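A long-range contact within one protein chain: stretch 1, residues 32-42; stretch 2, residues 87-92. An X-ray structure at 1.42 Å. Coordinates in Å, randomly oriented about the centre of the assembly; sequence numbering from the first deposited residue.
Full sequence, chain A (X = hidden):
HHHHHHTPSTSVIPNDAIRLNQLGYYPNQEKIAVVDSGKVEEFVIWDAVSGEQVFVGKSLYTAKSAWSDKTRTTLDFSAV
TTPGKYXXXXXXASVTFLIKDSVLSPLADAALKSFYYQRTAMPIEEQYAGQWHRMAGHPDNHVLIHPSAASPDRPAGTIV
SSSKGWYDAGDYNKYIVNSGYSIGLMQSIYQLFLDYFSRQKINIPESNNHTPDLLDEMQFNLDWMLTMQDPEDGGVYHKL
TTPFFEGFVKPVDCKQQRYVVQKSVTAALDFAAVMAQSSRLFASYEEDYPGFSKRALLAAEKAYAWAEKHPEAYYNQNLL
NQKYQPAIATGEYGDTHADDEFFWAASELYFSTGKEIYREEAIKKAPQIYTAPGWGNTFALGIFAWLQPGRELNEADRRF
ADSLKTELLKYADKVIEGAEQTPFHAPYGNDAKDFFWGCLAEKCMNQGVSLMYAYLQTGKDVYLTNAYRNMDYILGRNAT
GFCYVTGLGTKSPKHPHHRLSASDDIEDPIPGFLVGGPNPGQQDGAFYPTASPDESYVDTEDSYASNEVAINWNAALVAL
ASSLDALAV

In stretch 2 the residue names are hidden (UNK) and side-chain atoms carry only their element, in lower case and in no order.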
ATOM      1  N   ILE A  32      -1.579   3.094  24.325  1.00 18.02           N
ATOM      2  CA  ILE A  32      -1.575   4.523  24.544  1.00 18.76           C
ATOM      3  C   ILE A  32      -2.731   5.202  23.832  1.00 22.20           C
ATOM      4  O   ILE A  32      -3.027   4.927  22.662  1.00 21.71           O
ATOM      5  CB  ILE A  32      -0.218   5.144  24.155  1.00 25.43           C
ATOM      6  CG1 ILE A  32       0.827   4.717  25.205  1.00 26.41           C
ATOM      7  CG2 ILE A  32      -0.321   6.694  24.034  1.00 23.50           C
ATOM      8  CD1 ILE A  32       2.185   5.246  25.006  1.00 30.11           C
ATOM      9  N   ALA A  33      -3.416   6.081  24.570  1.00 17.53           N
ATOM     10  CA  ALA A  33      -4.421   6.954  24.009  1.00 19.00           C
ATOM     11  C   ALA A  33      -3.953   8.378  24.245  1.00 17.10           C
ATOM     12  O   ALA A  33      -3.119   8.600  25.114  1.00 17.33           O
ATOM     13  CB  ALA A  33      -5.773   6.715  24.688  1.00 19.86           C
ATOM     14  N   VAL A  34      -4.425   9.308  23.433  1.00 16.38           N
ATOM     15  CA  VAL A  34      -4.043  10.706  23.560  1.00 17.20           C
ATOM     16  C   VAL A  34      -5.294  11.562  23.586  1.00 20.05           C
ATOM     17  O   VAL A  34      -6.139  11.480  22.693  1.00 18.25           O
ATOM     18  CB  VAL A  34      -3.147  11.150  22.410  1.00 18.25           C
ATOM     19  CG1 VAL A  34      -2.896  12.649  22.478  1.00 17.50           C
ATOM     20  CG2 VAL A  34      -1.832  10.395  22.461  1.00 20.57           C
ATOM     21  N   VAL A  35      -5.409  12.406  24.610  1.00 20.82           N
ATOM     22  CA  VAL A  35      -6.495  13.366  24.642  1.00 17.63           C
ATOM     23  C   VAL A  35      -6.071  14.556  23.787  1.00 14.90           C
ATOM     24  O   VAL A  35      -5.002  15.124  24.000  1.00 18.86           O
ATOM     25  CB  VAL A  35      -6.783  13.803  26.073  1.00 17.71           C
ATOM     26  CG1 VAL A  35      -7.972  14.733  26.080  1.00 23.85           C
ATOM     27  CG2 VAL A  35      -7.062  12.629  26.973  1.00 21.18           C
ATOM     28  N   ASP A  36      -6.889  14.918  22.808  1.00 18.08           N
ATOM     29  CA  ASP A  36      -6.502  15.878  21.783  1.00 17.46           C
ATOM     30  C   ASP A  36      -6.385  17.318  22.293  1.00 22.49           C
ATOM     31  O   ASP A  36      -5.688  18.129  21.685  1.00 23.65           O
ATOM     32  CB  ASP A  36      -7.508  15.842  20.626  1.00 17.30           C
ATOM     33  CG  ASP A  36      -7.101  16.715  19.451  1.00 21.85           C
ATOM     34  OD1 ASP A  36      -5.966  16.580  18.950  1.00 26.12           O
ATOM     35  OD2 ASP A  36      -7.925  17.538  18.997  1.00 27.87           O
ATOM     36  N   SER A  37      -7.087  17.623  23.381  1.00 22.77           N
ATOM     37  CA  SER A  37      -7.064  18.972  23.955  1.00 26.86           C
ATOM     38  C   SER A  37      -7.809  18.959  25.264  1.00 26.21           C
ATOM     39  O   SER A  37      -8.677  18.120  25.478  1.00 23.29           O
ATOM     40  CB  SER A  37      -7.688  20.002  23.013  1.00 26.67           C
ATOM     41  OG  SER A  37      -9.061  19.736  22.787  1.00 31.18           O
ATOM     42  N   GLY A  38      -7.442  19.888  26.142  1.00 28.95           N
ATOM     43  CA  GLY A  38      -8.094  20.027  27.430  1.00 29.39           C
ATOM     44  C   GLY A  38      -7.173  19.685  28.579  1.00 36.22           C
ATOM     45  O   GLY A  38      -6.135  19.050  28.408  1.00 31.13           O
ATOM     46  N   LYS A  39      -7.566  20.105  29.775  1.00 27.99           N
ATOM     47  CA  LYS A  39      -6.787  19.844  30.967  1.00 28.14           C
ATOM     48  C   LYS A  39      -7.172  18.487  31.553  1.00 36.55           C
ATOM     49  O   LYS A  39      -8.330  18.256  31.897  1.00 37.30           O
ATOM     50  CB  LYS A  39      -7.025  20.972  31.983  1.00 28.26           C
ATOM     51  CG  LYS A  39      -6.034  20.986  33.144  1.00 44.81           C
ATOM     52  CD  LYS A  39      -6.065  22.303  33.921  1.00 54.33           C
ATOM     53  CE  LYS A  39      -5.181  22.248  35.169  1.00 69.47           C
ATOM     54  NZ  LYS A  39      -3.862  21.582  34.925  1.00 77.51           N
ATOM     55  N   VAL A  40      -6.192  17.588  31.643  1.00 29.04           N
ATOM     56  CA  VAL A  40      -6.390  16.241  32.164  1.00 33.30           C
ATOM     57  C   VAL A  40      -5.302  15.963  33.198  1.00 32.45           C
ATOM     58  O   VAL A  40      -4.140  16.321  32.990  1.00 40.52           O
ATOM     59  CB  VAL A  40      -6.314  15.186  31.017  1.00 30.44           C
ATOM     60  CG1 VAL A  40      -6.265  13.776  31.570  1.00 34.35           C
ATOM     61  CG2 VAL A  40      -7.504  15.346  30.101  1.00 38.01           C
ATOM     62  N   GLU A  41      -5.669  15.327  34.306  1.00 27.75           N
ATOM     63  CA  GLU A  41      -4.701  15.014  35.347  1.00 29.47           C
ATOM     64  C   GLU A  41      -4.652  13.533  35.681  1.00 25.06           C
ATOM     65  O   GLU A  41      -3.679  13.054  36.267  1.00 30.07           O
ATOM     66  CB  GLU A  41      -5.017  15.828  36.606  1.00 42.42           C
ATOM     67  CG  GLU A  41      -4.855  17.327  36.389  1.00 51.08           C
ATOM     68  CD  GLU A  41      -5.192  18.152  37.615  1.00 60.57           C
ATOM     69  OE1 GLU A  41      -5.540  17.568  38.664  1.00 51.83           O
ATOM     70  OE2 GLU A  41      -5.105  19.395  37.524  1.00 67.87           O
ATOM     71  N   GLU A  42      -5.693  12.810  35.292  1.00 28.66           N
ATOM     72  CA  GLU A  42      -5.863  11.430  35.716  1.00 29.91           C
ATOM     73  C   GLU A  42      -6.758  10.650  34.745  1.00 27.40           C
ATOM     74  O   GLU A  42      -7.685  11.207  34.180  1.00 25.22           O
ATOM     75  CB  GLU A  42      -6.503  11.464  37.096  1.00 33.03           C
ATOM     76  CG  GLU A  42      -6.789  10.146  37.725  1.00 39.59           C
ATOM     77  CD  GLU A  42      -7.388  10.325  39.108  1.00 47.88           C
ATOM     78  OE1 GLU A  42      -6.806  11.094  39.902  1.00 46.70           O
ATOM     79  OE2 GLU A  42      -8.444   9.719  39.390  1.00 53.77           O
ATOM     80  N   UNK A  87     -13.224  -0.034  29.686  1.00 23.80           N
ATOM     81  CA  UNK A  87     -13.658   1.347  29.557  1.00 20.69           C
ATOM     82  C   UNK A  87     -12.562   2.284  30.028  1.00 21.34           C
ATOM     83  O   UNK A  87     -12.033   2.116  31.127  1.00 26.49           O
ATOM     84  c   UNK A  87     -14.898   1.631  30.421  1.00 23.98           C
ATOM     85  c   UNK A  87     -16.015   0.625  30.131  1.00 23.74           C
ATOM     86  c   UNK A  87     -15.386   3.071  30.203  1.00 29.26           C
ATOM     87  c   UNK A  87     -17.105   0.631  31.213  1.00 29.47           C
ATOM     88  N   UNK A  88     -12.225   3.258  29.194  1.00 21.43           N
ATOM     89  CA  UNK A  88     -11.272   4.296  29.547  1.00 24.22           C
ATOM     90  C   UNK A  88     -12.069   5.530  29.952  1.00 25.19           C
ATOM     91  O   UNK A  88     -12.790   6.081  29.136  1.00 25.64           O
ATOM     92  c   UNK A  88      -9.153   5.546  28.583  1.00 28.54           C
ATOM     93  c   UNK A  88     -10.372   4.635  28.349  1.00 24.30           C
ATOM     94  c   UNK A  88      -8.235   5.493  27.366  1.00 29.89           C
ATOM     95  c   UNK A  88      -9.496   6.954  28.810  1.00 34.51           C
ATOM     96  N   UNK A  89     -11.927   5.961  31.201  1.00 23.12           N
ATOM     97  CA  UNK A  89     -12.580   7.191  31.664  1.00 25.08           C
ATOM     98  C   UNK A  89     -11.533   8.272  31.920  1.00 20.68           C
ATOM     99  O   UNK A  89     -10.545   8.028  32.617  1.00 25.15           O
ATOM    100  c   UNK A  89     -15.722   6.601  33.850  1.00 46.14           C
ATOM    101  c   UNK A  89     -17.004   5.776  33.805  1.00 50.48           C
ATOM    102  c   UNK A  89     -13.402   6.939  32.936  1.00 29.92           C
ATOM    103  n   UNK A  89     -17.593   5.679  32.433  1.00 57.61           N
ATOM    104  c   UNK A  89     -14.745   6.249  32.716  1.00 34.25           C
ATOM    105  N   UNK A  90     -11.753   9.447  31.334  1.00 24.68           N
ATOM    106  CA  UNK A  90     -10.902  10.620  31.521  1.00 28.80           C
ATOM    107  C   UNK A  90     -11.805  11.814  31.710  1.00 32.96           C
ATOM    108  O   UNK A  90     -12.537  12.180  30.790  1.00 34.08           O
ATOM    109  c   UNK A  90     -10.043  10.980  30.285  1.00 36.05           C
ATOM    110  c   UNK A  90      -9.455   9.781  29.682  1.00 40.22           C
ATOM    111  c   UNK A  90      -8.949  11.968  30.680  1.00 36.57           C
ATOM    112  N   UNK A  91     -11.738  12.428  32.888  1.00 37.05           N
ATOM    113  CA  UNK A  91     -12.556  13.598  33.189  1.00 38.31           C
ATOM    114  C   UNK A  91     -14.024  13.248  32.973  1.00 32.79           C
ATOM    115  O   UNK A  91     -14.527  12.297  33.571  1.00 43.05           O
ATOM    116  n   UNK A  91     -10.417  16.536  32.315  1.00 44.45           N
ATOM    117  o   UNK A  91      -9.927  14.577  33.327  1.00 44.43           O
ATOM    118  c   UNK A  91     -12.116  14.784  32.328  1.00 39.59           C
ATOM    119  c   UNK A  91     -10.720  15.293  32.698  1.00 49.45           C
ATOM    120  N   UNK A  92     -14.712  13.977  32.106  1.00 32.08           N
ATOM    121  CA  UNK A  92     -16.100  13.657  31.837  1.00 40.21           C
ATOM    122  C   UNK A  92     -16.287  12.524  30.844  1.00 44.05           C
ATOM    123  O   UNK A  92     -17.350  11.908  30.786  1.00 40.57           O
TER
HETATM  124  O   HOH W   1     -10.087  12.138  34.801  1.00 36.86           O

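Position 87 carries four side-chain carbons, forked at the first, with one arm two carbons long, and all of them stay out of reach of stretch 1. That beta-branched pattern is isoleucine. I87 lies in the strand, but this contact sets no rule for it.

Position 88 also has four carbons, but the fork comes at the second; its CA-to-CB bond points toward stretch 1, and one terminal carbon comes within 3.8 Å of CB of A33. This is leucine, and the touching atom is CD1 of L88. The CA atoms of A33 and L88 are 9.2 Å apart, so the two strands do not pair here; a long side chain meeting a short one spans the gap, and both are buried.

At position 89, four carbons run in a row and end in nitrogen, and that end leads away from stretch 1 without touching it: lysine. K89 is exposed, a solvent-facing position between two others, as the alternation of a strand would suggest.

Position 90 shows one carbon carrying two more, three in all, and no polar atom. One of the two outer carbons packs 3.4 Å from CG1 of V40 and 4.2 Å from CG2 of V35, and lies 3.8 Å from the backbone O of E42. This is valine, the touching atom being CG1 of V90, and it has the largest area covered by the other stretch. A compact branched side chain thus touches both the strand and the loop of stretch 1.

Position 91 has two carbons, the second bearing one oxygen and one nitrogen. The nitrogen lies 2.7 Å from the backbone O of K39 and 3.8 Å from CG2 of V40. The terminal amide on so short a stem identifies asparagine, and ND2 of N91 donates a hydrogen bond to that O of K39. Its phi of 56° takes the backbone out of the strand, a conformation asparagine tolerates better than most residues.

Position 92 has no side-chain atoms and touches nothing on stretch 1; it is glycine. Room exists for a CB, and none of stretch 1 would lie within 5.5 Å of it, so this contact does not demand G92.

The contact works by grading from apolar to polar along stretch 2. L88 and V90 fill against A33, V35 and V40, and N91 then fastens the loop through the carbonyl of K39. A water adds a second tie: it donates to O of E42 at 2.6 Å and accepts from N of N91 at 2.5 Å. With only 264 Å² buried in total, a few small apolar contacts are joined by one direct hydrogen bond and one water bridge, both using main-chain carbonyls of stretch 1.

Stretch 2, residues 87-92: ILKVNG
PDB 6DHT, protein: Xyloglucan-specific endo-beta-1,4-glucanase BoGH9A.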